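Local coordinates for protein formate-dependent phosphoribosylglycinamide formyltransferase (Mycobacterium tuberculosis H37Rv, PDB 6KHR) that contains an ATP-grasp domain, a fold of two alpha+beta lobes that in this superfamily hold a nucleotide between them, at residues 132-137 / 301-306; 142-147 / 277-282; 148-153 / 214-219; 219-224 / 295-300; 226-231 / 241-246. All coordinates share one frame; numbering follows the deposited sequence.

Contact 1: 132-137 / 301-306; sequences EGLRRL and VYFADV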
# COMPACT_ATOMS: atom_id res chain seq x y z
N GLU A 132 -8.98 -29.48 14.91
CA GLU A 132 -8.88 -30.93 14.84
C GLU A 132 -9.07 -31.43 13.41
O GLU A 132 -8.30 -32.26 12.92
CB GLU A 132 -9.91 -31.56 15.79
CG GLU A 132 -9.56 -32.94 16.33
CD GLU A 132 -10.57 -34.01 15.93
OE1 GLU A 132 -11.61 -33.64 15.34
OE2 GLU A 132 -10.31 -35.20 16.20
N GLY A 133 -10.11 -30.93 12.73
CA GLY A 133 -10.42 -31.43 11.40
C GLY A 133 -9.41 -31.01 10.36
O GLY A 133 -9.24 -31.71 9.35
N LEU A 134 -8.74 -29.89 10.57
CA LEU A 134 -7.73 -29.46 9.62
C LEU A 134 -6.46 -30.30 9.76
O LEU A 134 -5.84 -30.67 8.75
CB LEU A 134 -7.43 -27.96 9.81
CG LEU A 134 -6.40 -27.46 8.80
CD1 LEU A 134 -7.06 -27.33 7.45
CD2 LEU A 134 -5.76 -26.14 9.23
N ARG A 135 -6.05 -30.60 11.00
CA ARG A 135 -4.93 -31.51 11.19
C ARG A 135 -5.22 -32.86 10.54
O ARG A 135 -4.40 -33.36 9.76
CB ARG A 135 -4.64 -31.68 12.69
CG ARG A 135 -3.47 -30.88 13.19
CD ARG A 135 -2.16 -31.33 12.56
NE ARG A 135 -1.14 -30.28 12.64
CZ ARG A 135 -0.21 -30.21 13.58
NH1 ARG A 135 -0.16 -31.14 14.52
NH2 ARG A 135 0.68 -29.22 13.57
N ARG A 136 -6.39 -33.43 10.83
CA ARG A 136 -6.75 -34.73 10.27
C ARG A 136 -6.87 -34.66 8.75
O ARG A 136 -6.56 -35.64 8.07
CB ARG A 136 -8.05 -35.23 10.89
N LEU A 137 -7.31 -33.52 8.21
CA LEU A 137 -7.29 -33.35 6.76
C LEU A 137 -5.86 -33.34 6.23
O LEU A 137 -5.55 -33.94 5.19
CB LEU A 137 -8.02 -32.06 6.38
CG LEU A 137 -7.82 -31.67 4.91
CD1 LEU A 137 -8.50 -32.70 4.02
CD2 LEU A 137 -8.31 -30.26 4.60
N VAL A 301 10.48 -30.52 6.32
CA VAL A 301 9.44 -29.51 6.36
C VAL A 301 8.20 -30.13 6.96
O VAL A 301 7.82 -31.25 6.60
CB VAL A 301 9.17 -28.94 4.96
CG1 VAL A 301 8.09 -27.85 5.03
CG2 VAL A 301 10.47 -28.38 4.38
N TYR A 302 7.60 -29.43 7.91
CA TYR A 302 6.40 -29.88 8.59
C TYR A 302 5.27 -28.89 8.35
O TYR A 302 5.46 -27.68 8.41
CB TYR A 302 6.62 -30.03 10.09
CG TYR A 302 7.72 -30.98 10.46
CD1 TYR A 302 9.04 -30.54 10.57
CD2 TYR A 302 7.46 -32.30 10.73
CE1 TYR A 302 10.06 -31.41 10.93
CE2 TYR A 302 8.47 -33.18 11.09
CZ TYR A 302 9.77 -32.73 11.19
OH TYR A 302 10.76 -33.60 11.55
N PHE A 303 4.10 -29.44 8.08
CA PHE A 303 2.89 -28.64 8.07
C PHE A 303 2.51 -28.28 9.50
O PHE A 303 2.44 -29.16 10.36
CB PHE A 303 1.77 -29.42 7.40
CG PHE A 303 0.47 -28.72 7.46
CD1 PHE A 303 0.22 -27.64 6.60
CD2 PHE A 303 -0.49 -29.08 8.39
CE1 PHE A 303 -0.99 -26.97 6.63
CE2 PHE A 303 -1.70 -28.42 8.45
CZ PHE A 303 -1.96 -27.36 7.56
N ALA A 304 2.25 -27.01 9.76
CA ALA A 304 1.70 -26.64 11.06
C ALA A 304 0.29 -26.09 10.99
O ALA A 304 -0.52 -26.40 11.87
CB ALA A 304 2.59 -25.62 11.76
N ASP A 305 -0.04 -25.28 9.98
CA ASP A 305 -1.35 -24.64 9.91
C ASP A 305 -1.54 -23.96 8.56
O ASP A 305 -0.60 -23.80 7.78
CB ASP A 305 -1.52 -23.63 11.04
CG ASP A 305 -2.96 -23.31 11.31
OD1 ASP A 305 -3.83 -24.02 10.75
OD2 ASP A 305 -3.22 -22.35 12.06
N VAL A 306 -2.78 -23.54 8.31
CA VAL A 306 -3.12 -22.69 7.18
C VAL A 306 -4.24 -21.74 7.60
O VAL A 306 -5.19 -22.15 8.28
CB VAL A 306 -3.53 -23.50 5.93
CG1 VAL A 306 -4.65 -24.47 6.24
CG2 VAL A 306 -3.91 -22.56 4.77

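Contact 2: 142-147 / 277-282; sequences LGLPTA and AARIVK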
# COMPACT_ATOMS: atom_id res chain seq x y z
N LEU A 142 -4.84 -36.00 2.99
CA LEU A 142 -3.58 -35.75 2.31
C LEU A 142 -2.47 -36.43 3.11
O LEU A 142 -2.64 -36.78 4.28
CB LEU A 142 -3.34 -34.24 2.18
CG LEU A 142 -4.66 -33.51 1.85
CD1 LEU A 142 -4.55 -32.00 1.99
CD2 LEU A 142 -5.17 -33.87 0.46
N GLY A 143 -1.34 -36.67 2.47
CA GLY A 143 -0.33 -37.38 3.22
C GLY A 143 0.72 -36.46 3.80
O GLY A 143 1.91 -36.79 3.80
N LEU A 144 0.27 -35.32 4.31
CA LEU A 144 1.19 -34.23 4.60
C LEU A 144 1.99 -34.54 5.87
O LEU A 144 1.45 -35.11 6.83
CB LEU A 144 0.43 -32.90 4.75
CG LEU A 144 0.11 -32.02 3.54
CD1 LEU A 144 0.16 -32.77 2.22
CD2 LEU A 144 -1.26 -31.35 3.73
N PRO A 145 3.27 -34.16 5.91
CA PRO A 145 4.10 -34.46 7.08
C PRO A 145 3.90 -33.41 8.16
O PRO A 145 3.94 -32.20 7.90
CB PRO A 145 5.53 -34.39 6.52
CG PRO A 145 5.44 -33.32 5.44
CD PRO A 145 4.02 -33.40 4.88
N THR A 146 3.59 -33.88 9.33
CA THR A 146 3.42 -33.01 10.50
C THR A 146 4.24 -33.57 11.65
O THR A 146 4.88 -34.58 11.49
CB THR A 146 1.98 -32.99 10.98
OG1 THR A 146 1.53 -34.33 10.97
CG2 THR A 146 1.06 -32.26 10.05
N ALA A 147 4.23 -32.87 12.76
CA ALA A 147 4.87 -33.37 13.98
C ALA A 147 3.91 -34.41 14.54
O ALA A 147 2.72 -34.23 14.40
CB ALA A 147 5.04 -32.25 14.95
N ALA A 277 2.50 -26.74 0.64
CA ALA A 277 1.65 -25.56 0.44
C ALA A 277 0.63 -25.79 -0.67
O ALA A 277 -0.57 -25.57 -0.48
CB ALA A 277 2.52 -24.33 0.14
N ALA A 278 1.09 -26.29 -1.83
CA ALA A 278 0.19 -26.47 -2.97
C ALA A 278 -0.90 -27.50 -2.68
O ALA A 278 -2.03 -27.37 -3.16
CB ALA A 278 0.97 -26.89 -4.20
N ARG A 279 -0.57 -28.53 -1.90
CA ARG A 279 -1.55 -29.61 -1.75
C ARG A 279 -2.65 -29.24 -0.75
O ARG A 279 -3.83 -29.46 -1.02
CB ARG A 279 -0.85 -30.92 -1.40
CG ARG A 279 0.08 -31.38 -2.51
CD ARG A 279 0.74 -32.73 -2.28
NE ARG A 279 -0.07 -33.79 -2.86
CZ ARG A 279 -1.01 -34.44 -2.18
NH1 ARG A 279 -1.22 -34.14 -0.91
NH2 ARG A 279 -1.73 -35.39 -2.77
N ILE A 280 -2.30 -28.65 0.40
CA ILE A 280 -3.36 -28.22 1.30
C ILE A 280 -4.25 -27.17 0.64
O ILE A 280 -5.47 -27.14 0.86
CB ILE A 280 -2.80 -27.71 2.65
CG1 ILE A 280 -3.92 -27.55 3.66
CG2 ILE A 280 -2.12 -26.39 2.49
CD1 ILE A 280 -4.52 -28.84 4.08
N VAL A 281 -3.68 -26.32 -0.22
CA VAL A 281 -4.48 -25.24 -0.78
C VAL A 281 -5.45 -25.79 -1.82
O VAL A 281 -6.61 -25.37 -1.87
CB VAL A 281 -3.60 -24.11 -1.35
CG1 VAL A 281 -4.41 -23.22 -2.31
CG2 VAL A 281 -3.04 -23.25 -0.21
N LYS A 282 -5.00 -26.74 -2.64
CA LYS A 282 -5.91 -27.32 -3.64
C LYS A 282 -7.02 -28.12 -2.98
O LYS A 282 -8.13 -28.17 -3.52
CB LYS A 282 -5.15 -28.18 -4.65
CG LYS A 282 -4.55 -27.41 -5.82
CD LYS A 282 -3.98 -28.36 -6.87
CE LYS A 282 -3.56 -27.62 -8.14
NZ LYS A 282 -2.70 -28.45 -9.03

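Contact 3: 148-153 / 214-219; sequences PFWFVG and VCAESV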
# COMPACT_ATOMS: atom_id res chain seq x y z
N PRO A 148 4.39 -35.52 15.10
CA PRO A 148 3.51 -36.53 15.66
C PRO A 148 2.51 -35.94 16.66
O PRO A 148 2.90 -35.27 17.53
CB PRO A 148 4.51 -37.43 16.35
CG PRO A 148 5.69 -37.33 15.46
CD PRO A 148 5.78 -35.86 15.17
N PHE A 149 1.23 -36.24 16.48
CA PHE A 149 0.22 -35.64 17.37
C PHE A 149 -0.88 -36.64 17.68
O PHE A 149 -1.13 -37.51 16.90
CB PHE A 149 -0.38 -34.42 16.70
CG PHE A 149 -1.23 -34.78 15.52
CD1 PHE A 149 -0.68 -34.87 14.26
CD2 PHE A 149 -2.58 -35.04 15.66
CE1 PHE A 149 -1.46 -35.20 13.17
CE2 PHE A 149 -3.36 -35.37 14.57
CZ PHE A 149 -2.79 -35.45 13.33
N TRP A 150 -1.46 -36.52 18.86
CA TRP A 150 -2.54 -37.42 19.30
C TRP A 150 -3.64 -36.61 19.96
O TRP A 150 -3.32 -35.67 20.65
CB TRP A 150 -2.02 -38.45 20.29
CG TRP A 150 -0.95 -39.33 19.73
CD1 TRP A 150 -1.12 -40.54 19.14
CD2 TRP A 150 0.44 -39.03 19.65
NE1 TRP A 150 0.09 -41.02 18.72
CE2 TRP A 150 1.06 -40.11 19.00
CE3 TRP A 150 1.22 -37.95 20.02
CZ2 TRP A 150 2.41 -40.15 18.76
CZ3 TRP A 150 2.57 -37.98 19.79
CH2 TRP A 150 3.15 -39.07 19.17
N PHE A 151 -4.88 -36.96 19.69
CA PHE A 151 -6.02 -36.37 20.38
C PHE A 151 -6.48 -37.38 21.42
O PHE A 151 -6.79 -38.52 21.08
CB PHE A 151 -7.14 -36.03 19.40
CG PHE A 151 -6.75 -35.00 18.36
CD1 PHE A 151 -6.21 -33.78 18.73
CD2 PHE A 151 -6.89 -35.28 17.00
CE1 PHE A 151 -5.84 -32.84 17.77
CE2 PHE A 151 -6.52 -34.34 16.04
CZ PHE A 151 -5.99 -33.12 16.43
N VAL A 152 -6.48 -36.97 22.69
CA VAL A 152 -6.89 -37.83 23.78
C VAL A 152 -8.13 -37.23 24.43
O VAL A 152 -8.52 -36.10 24.13
CB VAL A 152 -5.77 -38.03 24.83
CG1 VAL A 152 -4.53 -38.60 24.17
CG2 VAL A 152 -5.47 -36.72 25.55
N GLY A 153 -8.76 -38.01 25.31
CA GLY A 153 -9.96 -37.57 26.00
C GLY A 153 -10.07 -38.17 27.39
O GLY A 153 -11.09 -38.03 28.07
N VAL A 214 -8.21 -33.43 24.12
CA VAL A 214 -6.97 -32.71 24.42
C VAL A 214 -5.89 -33.20 23.47
O VAL A 214 -5.69 -34.41 23.31
CB VAL A 214 -6.53 -32.92 25.88
CG1 VAL A 214 -5.02 -32.82 26.00
CG2 VAL A 214 -7.20 -31.89 26.77
N CYS A 215 -5.18 -32.27 22.85
CA CYS A 215 -4.24 -32.60 21.79
C CYS A 215 -2.82 -32.73 22.32
O CYS A 215 -2.32 -31.83 23.00
CB CYS A 215 -4.28 -31.53 20.70
SG CYS A 215 -3.13 -31.88 19.41
N ALA A 216 -2.17 -33.84 21.99
CA ALA A 216 -0.80 -34.10 22.41
C ALA A 216 0.11 -34.11 21.19
O ALA A 216 -0.18 -34.78 20.20
CB ALA A 216 -0.70 -35.44 23.15
N GLU A 217 1.21 -33.36 21.27
CA GLU A 217 2.16 -33.22 20.18
C GLU A 217 3.56 -33.60 20.65
O GLU A 217 4.00 -33.17 21.72
CB GLU A 217 2.19 -31.79 19.63
CG GLU A 217 1.06 -31.47 18.67
CD GLU A 217 1.32 -30.20 17.87
OE1 GLU A 217 0.59 -29.20 18.06
OE2 GLU A 217 2.26 -30.21 17.05
N SER A 218 4.24 -34.41 19.85
CA SER A 218 5.66 -34.63 20.05
C SER A 218 6.43 -33.41 19.55
O SER A 218 6.06 -32.80 18.55
CB SER A 218 6.13 -35.89 19.32
OG SER A 218 5.92 -37.03 20.12
N VAL A 219 7.49 -33.07 20.27
CA VAL A 219 8.25 -31.85 19.99
C VAL A 219 9.44 -32.19 19.11
O VAL A 219 10.19 -33.13 19.38
CB VAL A 219 8.70 -31.18 21.28
CG1 VAL A 219 9.32 -29.84 20.96
CG2 VAL A 219 7.53 -31.02 22.17

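Contact 4: 219-224 / 295-300; sequences VVEIEF and MINGDE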
# COMPACT_ATOMS: atom_id res chain seq x y z
N VAL A 219 7.49 -33.07 20.27
CA VAL A 219 8.25 -31.85 19.99
C VAL A 219 9.44 -32.19 19.11
O VAL A 219 10.19 -33.13 19.38
CB VAL A 219 8.70 -31.18 21.28
CG1 VAL A 219 9.32 -29.84 20.96
CG2 VAL A 219 7.53 -31.02 22.17
N VAL A 220 9.60 -31.40 18.05
CA VAL A 220 10.63 -31.63 17.04
C VAL A 220 11.53 -30.41 16.99
O VAL A 220 11.13 -29.29 17.30
CB VAL A 220 10.02 -31.90 15.65
CG1 VAL A 220 10.95 -32.77 14.83
CG2 VAL A 220 8.64 -32.52 15.77
N GLU A 221 12.78 -30.64 16.60
CA GLU A 221 13.72 -29.54 16.47
C GLU A 221 13.35 -28.68 15.27
O GLU A 221 12.97 -29.20 14.21
CB GLU A 221 15.14 -30.07 16.35
CG GLU A 221 16.20 -29.01 16.51
CD GLU A 221 17.58 -29.54 16.20
OE1 GLU A 221 17.68 -30.48 15.37
OE2 GLU A 221 18.57 -29.03 16.78
N ILE A 222 13.42 -27.37 15.43
CA ILE A 222 13.00 -26.43 14.40
C ILE A 222 14.06 -25.35 14.24
O ILE A 222 14.57 -24.81 15.22
CB ILE A 222 11.63 -25.80 14.73
CG1 ILE A 222 10.58 -26.89 14.85
CG2 ILE A 222 11.21 -24.81 13.65
CD1 ILE A 222 9.31 -26.41 15.47
N GLU A 223 14.42 -25.08 12.99
CA GLU A 223 15.28 -23.95 12.62
C GLU A 223 14.40 -22.71 12.43
O GLU A 223 14.47 -21.76 13.21
CB GLU A 223 16.03 -24.30 11.34
CG GLU A 223 17.50 -24.02 11.26
CD GLU A 223 18.07 -24.58 9.95
OE1 GLU A 223 18.57 -23.80 9.12
OE2 GLU A 223 17.99 -25.80 9.75
N PHE A 224 13.56 -22.73 11.40
CA PHE A 224 12.72 -21.59 11.03
C PHE A 224 11.24 -21.93 11.08
O PHE A 224 10.82 -23.01 10.64
CB PHE A 224 12.98 -21.10 9.60
CG PHE A 224 14.39 -21.22 9.15
CD1 PHE A 224 15.40 -20.52 9.79
CD2 PHE A 224 14.70 -21.99 8.05
CE1 PHE A 224 16.70 -20.61 9.36
CE2 PHE A 224 16.01 -22.09 7.61
CZ PHE A 224 17.01 -21.40 8.27
N MET A 295 7.22 -25.55 9.51
CA MET A 295 8.37 -25.66 10.40
C MET A 295 9.49 -26.34 9.63
O MET A 295 9.26 -27.35 8.96
CB MET A 295 8.02 -26.46 11.66
CG MET A 295 6.90 -25.85 12.48
SD MET A 295 6.37 -26.88 13.86
CE MET A 295 5.09 -27.88 13.11
N ILE A 296 10.70 -25.81 9.73
CA ILE A 296 11.80 -26.24 8.88
C ILE A 296 13.01 -26.52 9.74
O ILE A 296 13.34 -25.75 10.65
CB ILE A 296 12.14 -25.18 7.80
CG1 ILE A 296 10.85 -24.81 7.05
CG2 ILE A 296 13.24 -25.70 6.83
CD1 ILE A 296 11.06 -24.41 5.64
N ASN A 297 13.66 -27.63 9.46
CA ASN A 297 14.90 -28.02 10.10
C ASN A 297 15.75 -28.61 8.99
O ASN A 297 15.69 -29.80 8.70
CB ASN A 297 14.65 -29.01 11.23
CG ASN A 297 15.89 -29.24 12.08
OD1 ASN A 297 16.89 -28.53 11.95
ND2 ASN A 297 15.83 -30.24 12.96
N GLY A 298 16.53 -27.76 8.33
CA GLY A 298 17.37 -28.19 7.23
C GLY A 298 16.58 -28.74 6.06
O GLY A 298 16.00 -28.01 5.28
N ASP A 299 16.53 -30.06 5.92
CA ASP A 299 15.78 -30.70 4.81
C ASP A 299 14.34 -31.01 5.20
O ASP A 299 13.59 -31.25 4.31
CB ASP A 299 16.16 -32.17 4.64
CG ASP A 299 17.59 -32.45 4.27
OD1 ASP A 299 18.44 -32.08 5.02
OD2 ASP A 299 17.80 -33.07 3.27
N GLU A 300 14.00 -31.07 6.48
CA GLU A 300 12.63 -31.49 6.83
C GLU A 300 11.66 -30.33 6.89
O GLU A 300 11.99 -29.37 7.49
CB GLU A 300 12.69 -32.22 8.15
CG GLU A 300 13.88 -33.13 8.23
CD GLU A 300 13.68 -34.38 7.40
OE1 GLU A 300 14.53 -35.25 7.43
OE2 GLU A 300 12.67 -34.45 6.74

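Contact 5: 226-231 / 241-246; sequences VTMIVV and IEFCAP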
# COMPACT_ATOMS: atom_id res chain seq x y z
N VAL A 226 8.16 -20.57 8.96
CA VAL A 226 8.07 -20.01 7.62
C VAL A 226 6.60 -19.90 7.22
O VAL A 226 5.82 -20.83 7.43
CB VAL A 226 8.88 -20.84 6.62
CG1 VAL A 226 8.34 -20.68 5.21
CG2 VAL A 226 10.34 -20.42 6.67
N THR A 227 6.24 -18.76 6.65
CA THR A 227 4.93 -18.59 6.05
C THR A 227 5.04 -18.66 4.52
O THR A 227 5.77 -17.88 3.91
CB THR A 227 4.30 -17.27 6.49
OG1 THR A 227 4.22 -17.23 7.92
CG2 THR A 227 2.89 -17.13 5.88
N MET A 228 4.32 -19.62 3.93
CA MET A 228 4.17 -19.74 2.48
C MET A 228 2.85 -19.09 2.09
O MET A 228 1.78 -19.59 2.47
CB MET A 228 4.19 -21.19 2.03
CG MET A 228 5.43 -21.95 2.39
SD MET A 228 6.79 -21.50 1.31
CE MET A 228 5.95 -21.77 -0.27
N ILE A 229 2.92 -17.96 1.39
CA ILE A 229 1.73 -17.29 0.90
C ILE A 229 1.43 -17.87 -0.46
O ILE A 229 2.25 -17.75 -1.37
CB ILE A 229 1.92 -15.78 0.79
CG1 ILE A 229 2.21 -15.15 2.16
CG2 ILE A 229 0.64 -15.17 0.18
CD1 ILE A 229 1.04 -15.14 3.06
N VAL A 230 0.24 -18.47 -0.59
CA VAL A 230 -0.22 -19.04 -1.84
C VAL A 230 -1.41 -18.22 -2.33
O VAL A 230 -2.31 -17.87 -1.56
CB VAL A 230 -0.60 -20.52 -1.68
CG1 VAL A 230 -1.01 -21.06 -3.00
CG2 VAL A 230 0.55 -21.31 -1.11
N VAL A 231 -1.39 -17.90 -3.62
CA VAL A 231 -2.38 -17.05 -4.26
C VAL A 231 -3.05 -17.86 -5.34
O VAL A 231 -2.37 -18.42 -6.21
CB VAL A 231 -1.74 -15.79 -4.88
CG1 VAL A 231 -2.82 -14.93 -5.57
CG2 VAL A 231 -0.91 -15.02 -3.86
N ILE A 241 -2.08 -20.35 -9.95
CA ILE A 241 -1.66 -20.62 -8.58
C ILE A 241 -0.20 -20.18 -8.42
O ILE A 241 0.70 -20.79 -9.01
CB ILE A 241 -1.85 -22.08 -8.16
CG1 ILE A 241 -1.28 -22.29 -6.76
CG2 ILE A 241 -1.25 -23.03 -9.18
CD1 ILE A 241 -2.07 -23.30 -5.93
N GLU A 242 0.03 -19.13 -7.64
CA GLU A 242 1.32 -18.50 -7.45
C GLU A 242 1.80 -18.70 -6.03
O GLU A 242 1.00 -18.75 -5.09
CB GLU A 242 1.26 -17.00 -7.73
CG GLU A 242 0.60 -16.62 -9.02
CD GLU A 242 1.61 -16.43 -10.11
OE1 GLU A 242 2.31 -17.41 -10.44
OE2 GLU A 242 1.70 -15.30 -10.64
N PHE A 243 3.12 -18.77 -5.87
CA PHE A 243 3.75 -18.88 -4.56
C PHE A 243 4.58 -17.64 -4.27
O PHE A 243 5.35 -17.18 -5.11
CB PHE A 243 4.62 -20.13 -4.48
CG PHE A 243 3.87 -21.41 -4.69
CD1 PHE A 243 3.64 -21.89 -5.96
CD2 PHE A 243 3.38 -22.12 -3.61
CE1 PHE A 243 2.94 -23.06 -6.16
CE2 PHE A 243 2.69 -23.29 -3.79
CZ PHE A 243 2.47 -23.77 -5.07
N CYS A 244 4.43 -17.10 -3.08
CA CYS A 244 5.34 -16.04 -2.73
C CYS A 244 6.69 -16.64 -2.31
O CYS A 244 6.83 -17.85 -2.16
CB CYS A 244 4.72 -15.16 -1.67
SG CYS A 244 3.32 -14.24 -2.38
N ALA A 245 7.70 -15.78 -2.19
CA ALA A 245 8.96 -16.20 -1.59
C ALA A 245 8.72 -16.49 -0.11
O ALA A 245 7.96 -15.77 0.55
CB ALA A 245 10.06 -15.14 -1.75
N PRO A 246 9.36 -17.53 0.44
CA PRO A 246 9.12 -17.89 1.84
C PRO A 246 9.31 -16.69 2.75
O PRO A 246 10.22 -15.89 2.55
CB PRO A 246 10.18 -18.97 2.12
CG PRO A 246 10.50 -19.53 0.79
CD PRO A 246 10.37 -18.38 -0.20

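Contact 1: 132-137 / 301-306
Helix segment 132-137 crosses strand segment 301-306 with N-to-C directions 139° apart and axes 9.4 Å apart at closest approach, so the helix reaches the strand through its side chains, Arg135 and Asp305 having the nearest CA atoms. Leu134 has CG anti to the backbone N (chi1 -178°), which carries its isopropyl tip to the strand. Leu134 CD2 reaches Val306 CG1 at 3.6 Å and comes to the edge of the Phe303 ring, 4.3 Å from CZ. The same methyl lies against Asp305 OD1; Leu134 crosses both Val306 and Asp305 at about a right angle. Asp305 N sits 3.7 Å above the plane of the Phe303 ring. Arg135 turns at chi2 (-65°) and brings its guanidinium to the carbonyls of Phe303 and Ala304, with Arg135 NH2 3.5 Å from Ala304 O, near the guanidinium plane. Ala304 and Asp305 both face Glu293 in a classic beta bulge, and Asp305 OD1 receives a weak 2.7 Å bond from Val306 N. The helix is thus fastened to this border strand of the large sheet by the apolar packing of Leu134 together with the arginine's approach to the strand backbone, an attraction that is probably modest at this distance, with Glu217 as a further, weak ionic partner.

Contact 2: 142-147 / 277-282
Leu142, the first residue beyond helix 131-141 to leave helical torsions, directs its side chain to helix segment 277-282, with CG anti to the carbonyl carbon. Leu142 CD1 meets Ile280 CD1 at 3.8 Å, the two chains crossing at about a right angle. Leu142 CB lies 3.7 Å from Arg279 NH1, in the plane of the guanidinium and at its edge, as the two side chains run past each other in opposite directions. Gly143 adds a peripheral approach through its backbone N. Leu144 turns back to the helix with one methyl for each partner: Leu144 CD1 stands 3.7 Å from Arg279 NH1, and CD2 sits 4.1 Å from Ile280 CB. Arg279 stays extended at chi2 (-176°) and bends at chi3 (92°), which sets NH1, at the edge of the guanidinium, against both leucines. Beyond Leu144, the backbone of Pro145 is hydrogen-bonded to Phe303. The loop between helix 131-141 and strand 149-152 is thereby packed on helix 267-284, where Ile280 also touches Leu137 and Val292. Between the segments the contact is entirely van der Waals. Arg279 borders the apolar cluster with its CB and guanidinium edge while remaining exposed, consistent with a solvated charge.

Contact 3: 148-153 / 214-219
An antiparallel strand pair, 149-152 with 214-217, forms one side of the small three-stranded sheet, here an element of the ATP-grasp fold. The strand axes lie 4.4 Å apart and their directions differ by 156°. Trp150 with Ala216 and Val152 with Val214 are hydrogen-bonded pairs, each doubly linked; Val152 N to Val214 O, at 2.7 Å and 178°, is almost perfectly straight and lies in the carbonyl plane. The return bond from Val214 N instead meets Val152 O from above the carbonyl plane. A fifth bond, from Ser218 N to Pro148 O at 2.8 Å, continues the pairing past the strand ends. On the face bearing Phe149, Phe151, Cys215 and Glu217, Cys215 SG is 4.4 Å from the Phe151 ring centroid, an oblique sulfur-aromatic contact. Phe149 CD2 lies 3.9 Å above the same ring plane, displaced toward the rim. On the other face, Trp150 brings the edge of its indole to Ser218 OG, in plane and 3.5 Å from CZ3, while Val152 CG2 meets Val214 CG1 at 4.0 Å. Helix 155-165 packs against the tryptophan and valine face, helix 131-141 against the two phenylalanines, and strand 172-173 borders strand 214-217 on its other edge.

Contact 4: 219-224 / 295-300
Glu221 and Asn297 both hold their CG atoms anti to the backbone N (chi1 -167° and -169°), and the extended glutamate chain thereby meets the amide obliquely. Asn297 ND2 donates to Glu221 OE1 at 3.0 Å; the nitrogen approaches from above the carboxylate plane, whereas the oxygen lies close to the plane of the amide, the two planes being 83° apart. Glu223, extended beyond CG, sends OE2 to the N of Gly298, the next residue after Asn297, at 2.8 Å in a weak, bent bond. Glu223 CB lies 4.0 Å above the plane of the Phe224 ring, over the centre. Glu223 is part of a classic beta bulge: it and Phe224 both face Ile296, whose carbonyl oxygen is gripped by Glu223 N at 2.7 Å and by Phe224 N at 3.1 Å. Ile296 N returns a bond to Phe224 O at 2.9 Å, nearly along the C=O axis, which completes the antiparallel pair where strand 224-235 begins beside strand 288-297. Gly298, with its positive phi, follows Asn297 in the type II' turn that leads to strand 300-307. Ile222 swings its CD1 tip to Met295 SD, and the Met295 side chain also packs against Tyr302 and Ala304 of that last strand.

Contact 5: 226-231 / 241-246
Val230 and Phe243 stand side by side across the two strands and point the same way, forming a non-hydrogen-bonded antiparallel pair. Val230 CG2 and Phe243 CG both lie beside their own backbone N, and Val230 CG2 touches Phe243 CD2 at 3.9 Å. The other methyl, Val230 CG1, anti to the backbone N, crosses obliquely to Ile241 CD1 at 3.8 Å. Met228 coils through three successive bends, so that Met228 CE comes within 4.2 Å of Phe243 CD2, while its SD approaches Pro246 CG. Pro246 also lies alongside Val226, the pair aligned in one direction with CG1 of the valine 4.0 Å from CB of the proline. On the opposite face Ile229 CB packs on Cys244 CB at 3.8 Å, and the sulfur leans against the same isoleucine. The backbone sets this register. Val231 N donates to Glu242 O and Glu242 N to Val231 O, both at 2.9 Å, and Cys244 N reaches Ile229 O with a nearly straight N-H (170°), running almost along the C=O axis. The hydroxyl of Thr227 is bonded to Glu293 and Ser313. The paired strands 224-235 and 238-252 form a beta hairpin in the large antiparallel sheet, within its ATP-grasp part, with helix 267-284 covering Val230, Phe243 and Pro246.

Overall arrangement
Contacts 1 and 5 are buried, contact 2 is partly buried, and contacts 3 and 4 lie at the surface. Contacts 1, 4 and 5 all reach the eight-stranded antiparallel sheet, whereas contact 3 holds the separate small sheet, its centre about 28 Å from that of contact 5. Chemistry follows position: contact 1 joins a helix to an edge strand and contact 2 a loop to a helix, both by side-chain packing without cross-segment hydrogen bonds; contacts 3 and 5 rest on main-chain pairing, and contact 4 adds carboxylate bonds at an exposed strand end. Direct links bind them: Glu132 packs on Phe151 between contacts 1 and 3, Ala278 on Phe243 between 2 and 5, and Val219 belongs to both 3 and 4.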